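Local coordinates for Hpr(Ser) kinase (PDB 3TQF), which probably uses ATP to phosphorylate a serine of the phosphocarrier protein HPr and also removes that phosphate again, at residues Gly68-Thr73 with Ile78-Leu83; Leu36-His41 with Lys82-Asp87; Phe133-His136 with Asn140-Leu143; Met17-Thr22 with Thr147-His152. All coordinates share one frame; numbering follows the deposited sequence.

Overall arrangement
Followed from the N terminus, the first segment in contact lies on strand 17-23, whose partner in interaction 4 comes only with helix 141-165; this contact closes a long loop that holds the other three. Interaction 2 opens next, at the end of helix 29-38, and closes on helix 80-84. Interaction 1, the hairpin 69-72/76-79 with its following helix, opens inside that loop and shares K82 and L83 with it; the two touch where V80 packs on I37. Interaction 3 comes after both, a short turn from strand 126-134 into helix 141-165. It touches interaction 4 through F133 and L148, and interaction 2 through R39 and L143, linking the large sheet to helices 29-38 and 141-165.

Interaction 1: residues Gly68-Thr73 with Ile78-Leu83; sequences GYILIT and IDVPKL
I70 and I78 face each other across two backbone hydrogen bonds, I78 N to I70 O at 2.8 Å and I70 N to I78 O at 3.2 Å. Two residues further on, V80 N donates to G68 O at 3.0 Å. On one face of the hairpin lie I70, I72 and I78: the terminal methyl I72 CD1 rests 3.6 Å from I78 CD1, and I70 CD1 reaches V80 CG2 at 3.9 Å. I70 CG1 lies anti to the carbonyl carbon (chi1 -80°), an orientation that carries its outer methyl to the valine. Strands 69-72 and 76-79 form an antiparallel beta hairpin, and the second runs straight into helix 80-84. On the other face Y69 and D79 form the non-hydrogen-bonded pair. The tyrosine CE1 approaches D79 CB at 3.7 Å, and ring and carboxylate planes are 46° apart. D79 is also the N-cap of the helix, its OD1 accepting a weak bond from K82 N, so the last residue of the strand also caps the helix. Outward from the isoleucines, I70 touches S33 and I72 touches S30, E31 and L34 of helix 29-38, whose first turn, with S30, belongs to a sequence pattern consistent with a P-loop. I70 and V80 also meet L43. A second subunit brings T147 against I78, and its R150 NH2 bonds to L83 O.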
loop_
_atom_site.group_PDB
_atom_site.type_symbol
_atom_site.label_atom_id
_atom_site.label_comp_id
_atom_site.label_asym_id
_atom_site.label_seq_id
_atom_site.Cartn_x
_atom_site.Cartn_y
_atom_site.Cartn_z
ATOM N N GLY A 68 6.611 16.154 16.761
ATOM C CA GLY A 68 6.778 16.236 15.312
ATOM C C GLY A 68 7.676 15.171 14.708
ATOM O O GLY A 68 7.777 15.076 13.485
ATOM N N TYR A 69 8.317 14.362 15.552
ATOM C CA TYR A 69 9.276 13.363 15.088
ATOM C C TYR A 69 8.766 11.931 15.247
ATOM O O TYR A 69 8.077 11.610 16.214
ATOM C CB TYR A 69 10.603 13.524 15.822
ATOM C CG TYR A 69 11.300 14.828 15.516
ATOM C CD1 TYR A 69 12.025 14.991 14.341
ATOM C CD2 TYR A 69 11.234 15.901 16.400
ATOM C CE1 TYR A 69 12.668 16.187 14.056
ATOM C CE2 TYR A 69 11.874 17.097 16.124
ATOM C CZ TYR A 69 12.588 17.235 14.951
ATOM O OH TYR A 69 13.222 18.419 14.673
ATOM N N ILE A 70 9.115 11.089 14.273
ATOM C CA ILE A 70 8.783 9.664 14.253
ATOM C C ILE A 70 10.066 8.894 13.991
ATOM O O ILE A 70 10.880 9.321 13.184
ATOM C CB ILE A 70 7.793 9.336 13.107
ATOM C CG1 ILE A 70 6.369 9.710 13.497
ATOM C CG2 ILE A 70 7.828 7.856 12.734
ATOM C CD1 ILE A 70 5.339 9.348 12.421
ATOM N N LEU A 71 10.244 7.768 14.669
ATOM C CA LEU A 71 11.377 6.888 14.412
ATOM C C LEU A 71 10.899 5.645 13.664
ATOM O O LEU A 71 9.946 4.985 14.087
ATOM C CB LEU A 71 12.054 6.488 15.724
ATOM C CG LEU A 71 13.224 5.502 15.625
ATOM C CD1 LEU A 71 14.403 6.121 14.883
ATOM C CD2 LEU A 71 13.653 5.039 17.010
ATOM N N ILE A 72 11.558 5.341 12.548
ATOM C CA ILE A 72 11.286 4.134 11.777
ATOM C C ILE A 72 12.617 3.470 11.464
ATOM O O ILE A 72 13.479 4.077 10.832
ATOM C CB ILE A 72 10.549 4.450 10.464
ATOM C CG1 ILE A 72 9.146 4.992 10.757
ATOM C CG2 ILE A 72 10.455 3.211 9.588
ATOM C CD1 ILE A 72 8.335 5.284 9.512
ATOM N N THR A 73 12.790 2.232 11.918
ATOM C CA THR A 73 14.064 1.548 11.758
ATOM C C THR A 73 14.358 1.354 10.278
ATOM O O THR A 73 13.508 0.901 9.521
ATOM C CB THR A 73 14.088 0.194 12.494
ATOM O OG1 THR A 73 12.991 -0.613 12.051
ATOM C CG2 THR A 73 13.986 0.404 14.013
ATOM N N ILE A 78 12.281 11.048 11.504
ATOM C CA ILE A 78 11.530 11.684 10.436
ATOM C C ILE A 78 10.884 12.959 10.969
ATOM O O ILE A 78 9.962 12.894 11.783
ATOM C CB ILE A 78 10.406 10.758 9.902
ATOM C CG1 ILE A 78 10.982 9.438 9.385
ATOM C CG2 ILE A 78 9.616 11.449 8.794
ATOM C CD1 ILE A 78 9.920 8.423 9.012
ATOM N N ASP A 79 11.377 14.109 10.514
ATOM C CA ASP A 79 10.750 15.399 10.800
ATOM C C ASP A 79 9.472 15.483 9.971
ATOM O O ASP A 79 9.497 15.946 8.835
ATOM C CB ASP A 79 11.710 16.546 10.452
ATOM C CG ASP A 79 11.208 17.913 10.913
ATOM O OD1 ASP A 79 10.011 18.056 11.232
ATOM O OD2 ASP A 79 12.028 18.859 10.950
ATOM N N VAL A 80 8.363 15.024 10.545
ATOM C CA VAL A 80 7.098 14.914 9.814
ATOM C C VAL A 80 6.601 16.246 9.245
ATOM O O VAL A 80 6.163 16.286 8.099
ATOM C CB VAL A 80 5.988 14.245 10.673
ATOM C CG1 VAL A 80 4.627 14.393 10.014
ATOM C CG2 VAL A 80 6.308 12.777 10.907
ATOM N N PRO A 81 6.660 17.335 10.036
ATOM C CA PRO A 81 6.305 18.652 9.504
ATOM C C PRO A 81 7.090 19.049 8.258
ATOM O O PRO A 81 6.499 19.506 7.280
ATOM C CB PRO A 81 6.642 19.595 10.657
ATOM C CG PRO A 81 6.455 18.790 11.857
ATOM C CD PRO A 81 6.803 17.372 11.502
ATOM N N LYS A 82 8.406 18.873 8.295
ATOM C CA LYS A 82 9.252 19.200 7.153
ATOM C C LYS A 82 8.811 18.445 5.895
ATOM O O LYS A 82 8.766 19.026 4.810
ATOM C CB LYS A 82 10.719 18.881 7.465
ATOM C CG LYS A 82 11.723 19.362 6.405
ATOM C CD LYS A 82 12.402 20.663 6.796
ATOM C CE LYS A 82 13.273 21.192 5.663
ATOM N NZ LYS A 82 14.148 22.324 6.097
ATOM N N LEU A 83 8.477 17.164 6.050
ATOM C CA LEU A 83 8.188 16.289 4.911
ATOM C C LEU A 83 6.720 16.262 4.489
ATOM O O LEU A 83 6.427 15.989 3.330
ATOM C CB LEU A 83 8.644 14.851 5.202
ATOM C CG LEU A 83 10.147 14.552 5.275
ATOM C CD1 LEU A 83 10.376 13.054 5.231
ATOM C CD2 LEU A 83 10.921 15.224 4.160
#

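Interaction 2: residues Leu36-His41 with Lys82-Asp87; sequences LIDRGH and KLFGLD
Two helix ends meet here: the last turn of helix 29-38, closed by a Schellman motif, presents I37 and D38 to F84 at the end of helix 80-84. The branch methyl I37 CG2 does the touching. It lies 3.8 Å from F84 CG and 4.2 Å from the centroid of the ring, only 28° off the ring normal, which makes a CH-pi contact over one face. With CG1 anti to the carbonyl carbon (chi1 -57°), CG2 is the branch left to meet the phenyl, and the two side chains cross at about a right angle. D38 comes to the ring from its edge, near the plane, where OD1 stands 4.2 Å from F84 CE1. The main partner of this carboxylate lies elsewhere: OD2 forms a salt bridge with R39 of the second subunit, which also packs its R150 on F84. Behind the contact, I37 touches L12 of strand 10-14. Both helices stop at a glycine of positive phi, G40 and G85. At the first, H41 N bonds to L36 O at 3.1 Å and G40 N to I37 O at 3.0 Å, the paired return bonds that define the Schellman C-cap.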
loop_
_atom_site.group_PDB
_atom_site.type_symbol
_atom_site.label_atom_id
_atom_site.label_comp_id
_atom_site.label_asym_id
_atom_site.label_seq_id
_atom_site.Cartn_x
_atom_site.Cartn_y
_atom_site.Cartn_z
ATOM N N LEU A 36 -0.495 6.406 7.593
ATOM C CA LEU A 36 -1.685 7.186 7.909
ATOM C C LEU A 36 -1.474 8.686 7.665
ATOM O O LEU A 36 -2.378 9.361 7.175
ATOM C CB LEU A 36 -2.131 6.927 9.348
ATOM C CG LEU A 36 -2.757 5.547 9.579
ATOM C CD1 LEU A 36 -2.836 5.236 11.058
ATOM C CD2 LEU A 36 -4.135 5.462 8.947
ATOM N N ILE A 37 -0.285 9.202 7.987
ATOM C CA ILE A 37 0.049 10.601 7.675
ATOM C C ILE A 37 -0.027 10.834 6.162
ATOM O O ILE A 37 -0.514 11.867 5.710
ATOM C CB ILE A 37 1.478 11.019 8.164
ATOM C CG1 ILE A 37 1.664 10.807 9.672
ATOM C CG2 ILE A 37 1.759 12.484 7.825
ATOM C CD1 ILE A 37 0.566 11.391 10.524
ATOM N N ASP A 38 0.454 9.856 5.397
ATOM C CA ASP A 38 0.485 9.920 3.933
ATOM C C ASP A 38 -0.916 9.900 3.331
ATOM O O ASP A 38 -1.126 10.414 2.239
ATOM C CB ASP A 38 1.318 8.755 3.377
ATOM C CG ASP A 38 1.498 8.820 1.870
ATOM O OD1 ASP A 38 2.031 9.834 1.368
ATOM O OD2 ASP A 38 1.113 7.848 1.187
ATOM N N ARG A 39 -1.876 9.322 4.050
ATOM C CA ARG A 39 -3.276 9.345 3.610
ATOM C C ARG A 39 -4.006 10.624 4.019
ATOM O O ARG A 39 -5.190 10.753 3.755
ATOM C CB ARG A 39 -4.062 8.143 4.139
ATOM C CG ARG A 39 -3.298 6.824 4.163
ATOM C CD ARG A 39 -3.961 5.704 3.399
ATOM N NE ARG A 39 -5.409 5.814 3.285
ATOM C CZ ARG A 39 -6.109 5.271 2.292
ATOM N NH1 ARG A 39 -5.505 4.562 1.341
ATOM N NH2 ARG A 39 -7.421 5.436 2.246
ATOM N N GLY A 40 -3.315 11.557 4.667
ATOM C CA GLY A 40 -3.890 12.861 5.006
ATOM C C GLY A 40 -4.307 13.021 6.461
ATOM O O GLY A 40 -4.942 14.017 6.815
ATOM N N HIS A 41 -3.951 12.056 7.305
ATOM C CA HIS A 41 -4.281 12.113 8.726
ATOM C C HIS A 41 -3.159 12.821 9.471
ATOM O O HIS A 41 -2.223 13.317 8.843
ATOM C CB HIS A 41 -4.535 10.708 9.274
ATOM C CG HIS A 41 -5.582 9.957 8.510
ATOM N ND1 HIS A 41 -6.837 10.473 8.270
ATOM C CD2 HIS A 41 -5.552 8.747 7.908
ATOM C CE1 HIS A 41 -7.538 9.608 7.562
ATOM N NE2 HIS A 41 -6.781 8.553 7.329
ATOM N N LYS A 82 8.406 18.873 8.295
ATOM C CA LYS A 82 9.252 19.200 7.153
ATOM C C LYS A 82 8.811 18.445 5.895
ATOM O O LYS A 82 8.766 19.026 4.810
ATOM C CB LYS A 82 10.719 18.881 7.465
ATOM C CG LYS A 82 11.723 19.362 6.405
ATOM C CD LYS A 82 12.402 20.663 6.796
ATOM C CE LYS A 82 13.273 21.192 5.663
ATOM N NZ LYS A 82 14.148 22.324 6.097
ATOM N N LEU A 83 8.477 17.164 6.050
ATOM C CA LEU A 83 8.188 16.289 4.911
ATOM C C LEU A 83 6.720 16.262 4.489
ATOM O O LEU A 83 6.427 15.989 3.330
ATOM C CB LEU A 83 8.644 14.851 5.202
ATOM C CG LEU A 83 10.147 14.552 5.275
ATOM C CD1 LEU A 83 10.376 13.054 5.231
ATOM C CD2 LEU A 83 10.921 15.224 4.160
ATOM N N PHE A 84 5.803 16.518 5.419
ATOM C CA PHE A 84 4.365 16.387 5.137
ATOM C C PHE A 84 3.529 17.645 5.416
ATOM O O PHE A 84 2.310 17.625 5.245
ATOM C CB PHE A 84 3.806 15.189 5.909
ATOM C CG PHE A 84 4.439 13.879 5.519
ATOM C CD1 PHE A 84 3.938 13.140 4.454
ATOM C CD2 PHE A 84 5.545 13.395 6.203
ATOM C CE1 PHE A 84 4.526 11.938 4.082
ATOM C CE2 PHE A 84 6.140 12.191 5.836
ATOM C CZ PHE A 84 5.629 11.462 4.776
ATOM N N GLY A 85 4.180 18.734 5.828
ATOM C CA GLY A 85 3.500 20.008 6.054
ATOM C C GLY A 85 3.173 20.271 7.513
ATOM O O GLY A 85 3.120 19.343 8.323
ATOM N N LEU A 86 2.945 21.544 7.838
ATOM C CA LEU A 86 2.647 21.961 9.211
ATOM C C LEU A 86 1.332 21.360 9.709
ATOM O O LEU A 86 1.225 20.984 10.878
ATOM C CB LEU A 86 2.592 23.489 9.324
ATOM C CG LEU A 86 3.906 24.289 9.350
ATOM C CD1 LEU A 86 4.788 23.857 10.520
ATOM C CD2 LEU A 86 4.672 24.184 8.037
ATOM N N ASP A 87 0.350 21.241 8.814
ATOM C CA ASP A 87 -0.962 20.674 9.166
ATOM C C ASP A 87 -0.952 19.152 9.385
ATOM O O ASP A 87 -1.979 18.579 9.736
ATOM C CB ASP A 87 -2.007 21.032 8.095
ATOM C CG ASP A 87 -2.172 22.542 7.905
ATOM O OD1 ASP A 87 -1.637 23.324 8.725
ATOM O OD2 ASP A 87 -2.840 22.947 6.925
#

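Interaction 3: residues Phe133-His136 with Asn140-Leu143; sequences FPIH and NLPL
The backbone of F133 is hydrogen-bonded to S100 and V102 of strand 92-102, which fixes the strand end from which its ring reaches L141. I135, bonded through its backbone to V102 as well, prolongs this anchoring past the last residue of strand 126-134. Between the two segments themselves there is no hydrogen bond; L141, in the first turn of helix 141-165, meets both residues with carbon alone. Its two methyls divide the work. CD1 lies 3.7 Å from F133 CE1 and 4.1 Å from F133 CD1, an oblique approach to the ring, while CD2 sits 3.7 Å from I135 CD1. Leucine and phenylalanine slide past each other in opposite directions, whereas leucine and isoleucine meet at a slant. The fork is aimed by the leucine torsions: CG lies anti to the backbone N (chi1 -177°), and the methyls then spread, one to each partner. P134 CD lies 3.7 Å above one face of the F133 ring, toward the rim. Around this core L144 and L148 of the same helix also touch F133, L32 of helix 29-38 touches L141, and G74 of the third subunit packs on F133. N140 occupies the N-cap position, and only three residues separate the segments, so the chain passes from strand to long helix in a short turn. Apolar packing, with no hydrogen bond between the segments, therefore joins the helix start to the strand end it has just left.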
loop_
_atom_site.group_PDB
_atom_site.type_symbol
_atom_site.label_atom_id
_atom_site.label_comp_id
_atom_site.label_asym_id
_atom_site.label_seq_id
_atom_site.Cartn_x
_atom_site.Cartn_y
_atom_site.Cartn_z
ATOM N N PHE A 133 -7.593 -5.581 16.918
ATOM C CA PHE A 133 -7.513 -5.751 15.470
ATOM C C PHE A 133 -6.425 -6.735 15.063
ATOM O O PHE A 133 -5.266 -6.543 15.410
ATOM C CB PHE A 133 -7.272 -4.415 14.774
ATOM C CG PHE A 133 -7.501 -4.473 13.294
ATOM C CD1 PHE A 133 -6.444 -4.628 12.419
ATOM C CD2 PHE A 133 -8.785 -4.419 12.783
ATOM C CE1 PHE A 133 -6.658 -4.701 11.063
ATOM C CE2 PHE A 133 -9.007 -4.495 11.425
ATOM C CZ PHE A 133 -7.942 -4.636 10.563
ATOM N N PRO A 134 -6.796 -7.785 14.305
ATOM C CA PRO A 134 -5.828 -8.773 13.847
ATOM C C PRO A 134 -4.927 -8.217 12.756
ATOM O O PRO A 134 -5.419 -7.640 11.790
ATOM C CB PRO A 134 -6.706 -9.885 13.289
ATOM C CG PRO A 134 -7.923 -9.202 12.836
ATOM C CD PRO A 134 -8.144 -8.066 13.778
ATOM N N ILE A 135 -3.620 -8.401 12.914
ATOM C CA ILE A 135 -2.647 -7.855 11.978
ATOM C C ILE A 135 -2.111 -8.936 11.044
ATOM O O ILE A 135 -1.380 -9.827 11.469
ATOM C CB ILE A 135 -1.481 -7.159 12.724
ATOM C CG1 ILE A 135 -0.508 -6.516 11.732
ATOM C CG2 ILE A 135 -0.741 -8.138 13.630
ATOM C CD1 ILE A 135 0.307 -5.368 12.337
ATOM N N HIS A 136 -2.496 -8.859 9.774
ATOM C CA HIS A 136 -1.931 -9.710 8.730
ATOM C C HIS A 136 -0.953 -8.867 7.922
ATOM O O HIS A 136 -1.237 -7.702 7.644
ATOM C CB HIS A 136 -3.030 -10.235 7.812
ATOM C CG HIS A 136 -4.054 -11.076 8.509
ATOM N ND1 HIS A 136 -3.916 -12.438 8.670
ATOM C CD2 HIS A 136 -5.240 -10.749 9.075
ATOM C CE1 HIS A 136 -4.969 -12.913 9.310
ATOM N NE2 HIS A 136 -5.787 -11.908 9.569
ATOM N N ASN A 140 -2.862 -4.010 3.278
ATOM C CA ASN A 140 -3.074 -2.568 3.305
ATOM C C ASN A 140 -3.636 -2.137 4.650
ATOM O O ASN A 140 -4.706 -1.539 4.732
ATOM C CB ASN A 140 -3.968 -2.121 2.138
ATOM C CG ASN A 140 -3.626 -0.713 1.632
ATOM O OD1 ASN A 140 -3.323 0.207 2.415
ATOM N ND2 ASN A 140 -3.671 -0.544 0.308
ATOM N N LEU A 141 -2.875 -2.430 5.701
ATOM C CA LEU A 141 -3.238 -2.083 7.079
ATOM C C LEU A 141 -3.629 -0.611 7.286
ATOM O O LEU A 141 -4.544 -0.331 8.052
ATOM C CB LEU A 141 -2.102 -2.468 8.035
ATOM C CG LEU A 141 -2.315 -2.242 9.533
ATOM C CD1 LEU A 141 -3.501 -3.028 10.049
ATOM C CD2 LEU A 141 -1.054 -2.618 10.296
ATOM N N PRO A 142 -2.942 0.334 6.618
ATOM C CA PRO A 142 -3.362 1.727 6.778
ATOM C C PRO A 142 -4.803 1.954 6.356
ATOM O O PRO A 142 -5.555 2.626 7.065
ATOM C CB PRO A 142 -2.415 2.491 5.853
ATOM C CG PRO A 142 -1.209 1.639 5.776
ATOM C CD PRO A 142 -1.711 0.231 5.814
ATOM N N LEU A 143 -5.187 1.383 5.217
ATOM C CA LEU A 143 -6.555 1.513 4.727
ATOM C C LEU A 143 -7.522 0.822 5.680
ATOM O O LEU A 143 -8.626 1.304 5.898
ATOM C CB LEU A 143 -6.685 0.924 3.321
ATOM C CG LEU A 143 -8.076 0.959 2.684
ATOM C CD1 LEU A 143 -8.499 2.378 2.380
ATOM C CD2 LEU A 143 -8.097 0.113 1.429
#

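Interaction 4: residues Met17-Thr22 with Thr147-His152; sequences MGVLIT and TLVRNH
V149 is the first residue of segment 147-152 of helix 141-165 to meet strand 17-22, its CB directed toward the strand and both methyls in contact with it. V149 CG1 touches M17 CG at 3.9 Å and V19 CG2, also at 3.9 Å; CG2 of the same valine reaches V19 CG2 too. V149 thus fits between two strand residues whose side chains leave the same face of the sheet, with I14 of strand 10-14 alongside. The axes of the two segments approach to 10.1 Å, their N-to-C directions 130° apart, the spacing of a helix laid over a beta sheet. R150 points away, its NH2 bonded to L83 O of the third subunit. One turn beyond V149, H152 comes back to the sheet. The selenium of M17, a selenomethionine here, stands 4.2 Å from H152 CD2 and 5.3 Å from the ring centroid, close to the imidazole plane, so the selenium approaches an edge. Bends in the M17 chain (chi2 -88°) help put it there. H152 ND1 is hydrogen-bonded to Y118 OH, a tie that probably restrains the rotation of the ring. Across the contact itself the chemistry is apolar with a weakly polar selenium-aromatic approach, so apolar packing joins helix and sheet while polar groups find partners elsewhere.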
loop_
_atom_site.group_PDB
_atom_site.type_symbol
_atom_site.label_atom_id
_atom_site.label_comp_id
_atom_site.label_asym_id
_atom_site.label_seq_id
_atom_site.Cartn_x
_atom_site.Cartn_y
_atom_site.Cartn_z
HETATM N N MSE A 17 -11.142 11.689 14.931
HETATM C CA MSE A 17 -11.022 10.845 16.118
HETATM C C MSE A 17 -9.570 10.731 16.583
HETATM O O MSE A 17 -8.704 10.278 15.837
HETATM C CB MSE A 17 -11.513 9.425 15.818
HETATM C CG MSE A 17 -12.877 9.309 15.163
HETATM SE SE MSE A 17 -14.308 9.252 16.459
HETATM C CE MSE A 17 -14.536 11.168 16.730
ATOM N N GLY A 18 -9.305 11.125 17.821
ATOM C CA GLY A 18 -8.035 10.822 18.469
ATOM C C GLY A 18 -7.931 9.334 18.742
ATOM O O GLY A 18 -8.691 8.794 19.539
ATOM N N VAL A 19 -6.985 8.683 18.070
ATOM C CA VAL A 19 -6.853 7.232 18.086
ATOM C C VAL A 19 -5.506 6.819 18.671
ATOM O O VAL A 19 -4.462 7.248 18.187
ATOM C CB VAL A 19 -6.966 6.663 16.661
ATOM C CG1 VAL A 19 -6.802 5.143 16.668
ATOM C CG2 VAL A 19 -8.300 7.079 16.026
ATOM N N LEU A 20 -5.549 5.992 19.716
ATOM C CA LEU A 20 -4.353 5.426 20.339
ATOM C C LEU A 20 -4.031 4.076 19.701
ATOM O O LEU A 20 -4.899 3.215 19.633
ATOM C CB LEU A 20 -4.591 5.218 21.837
ATOM C CG LEU A 20 -4.918 6.440 22.700
ATOM C CD1 LEU A 20 -5.350 6.012 24.089
ATOM C CD2 LEU A 20 -3.724 7.363 22.785
ATOM N N ILE A 21 -2.794 3.886 19.244
ATOM C CA ILE A 21 -2.370 2.605 18.653
ATOM C C ILE A 21 -1.344 1.889 19.531
ATOM O O ILE A 21 -0.330 2.467 19.914
ATOM C CB ILE A 21 -1.742 2.776 17.271
ATOM C CG1 ILE A 21 -2.657 3.576 16.339
ATOM C CG2 ILE A 21 -1.471 1.418 16.668
ATOM C CD1 ILE A 21 -3.727 2.752 15.701
ATOM N N THR A 22 -1.615 0.614 19.803
ATOM C CA THR A 22 -0.834 -0.208 20.721
ATOM C C THR A 22 -0.529 -1.562 20.079
ATOM O O THR A 22 -1.193 -1.966 19.126
ATOM C CB THR A 22 -1.617 -0.389 22.053
ATOM O OG1 THR A 22 -1.049 0.459 23.059
ATOM C CG2 THR A 22 -1.592 -1.829 22.548
ATOM N N THR A 147 -10.409 2.696 7.756
ATOM C CA THR A 147 -11.786 2.235 7.585
ATOM C C THR A 147 -12.410 1.848 8.928
ATOM O O THR A 147 -13.577 2.143 9.178
ATOM C CB THR A 147 -11.851 1.043 6.617
ATOM O OG1 THR A 147 -11.193 1.395 5.394
ATOM C CG2 THR A 147 -13.288 0.670 6.315
ATOM N N LEU A 148 -11.621 1.199 9.783
ATOM C CA LEU A 148 -12.060 0.836 11.129
ATOM C C LEU A 148 -12.453 2.064 11.937
ATOM O O LEU A 148 -13.432 2.031 12.685
ATOM C CB LEU A 148 -10.945 0.104 11.866
ATOM C CG LEU A 148 -11.296 -0.506 13.218
ATOM C CD1 LEU A 148 -12.128 -1.768 13.042
ATOM C CD2 LEU A 148 -10.025 -0.805 13.987
ATOM N N VAL A 149 -11.679 3.139 11.792
ATOM C CA VAL A 149 -11.888 4.363 12.568
ATOM C C VAL A 149 -13.099 5.126 12.063
ATOM O O VAL A 149 -13.874 5.645 12.854
ATOM C CB VAL A 149 -10.639 5.282 12.537
ATOM C CG1 VAL A 149 -10.931 6.621 13.195
ATOM C CG2 VAL A 149 -9.461 4.603 13.222
ATOM N N ARG A 150 -13.262 5.192 10.746
ATOM C CA ARG A 150 -14.411 5.873 10.139
ATOM C C ARG A 150 -15.713 5.160 10.484
ATOM O O ARG A 150 -16.731 5.805 10.722
ATOM C CB ARG A 150 -14.244 5.968 8.620
ATOM C CG ARG A 150 -13.085 6.863 8.189
ATOM C CD ARG A 150 -12.825 6.759 6.710
ATOM N NE ARG A 150 -13.923 7.337 5.943
ATOM C CZ ARG A 150 -14.243 7.005 4.696
ATOM N NH1 ARG A 150 -13.557 6.078 4.034
ATOM N NH2 ARG A 150 -15.267 7.603 4.108
ATOM N N ASN A 151 -15.670 3.831 10.511
ATOM C CA ASN A 151 -16.813 3.029 10.945
ATOM C C ASN A 151 -17.148 3.289 12.397
ATOM O O ASN A 151 -18.321 3.344 12.767
ATOM C CB ASN A 151 -16.551 1.525 10.749
ATOM C CG ASN A 151 -17.178 0.979 9.481
ATOM O OD1 ASN A 151 -17.456 1.716 8.540
ATOM N ND2 ASN A 151 -17.410 -0.323 9.456
ATOM N N HIS A 152 -16.115 3.440 13.219
ATOM C CA HIS A 152 -16.309 3.724 14.636
ATOM C C HIS A 152 -17.014 5.067 14.840
ATOM O O HIS A 152 -17.938 5.167 15.645
ATOM C CB HIS A 152 -14.977 3.702 15.393
ATOM C CG HIS A 152 -15.105 4.083 16.831
ATOM N ND1 HIS A 152 -15.538 3.201 17.796
ATOM C CD2 HIS A 152 -14.893 5.260 17.464
ATOM C CE1 HIS A 152 -15.577 3.818 18.965
ATOM N NE2 HIS A 152 -15.189 5.068 18.790
#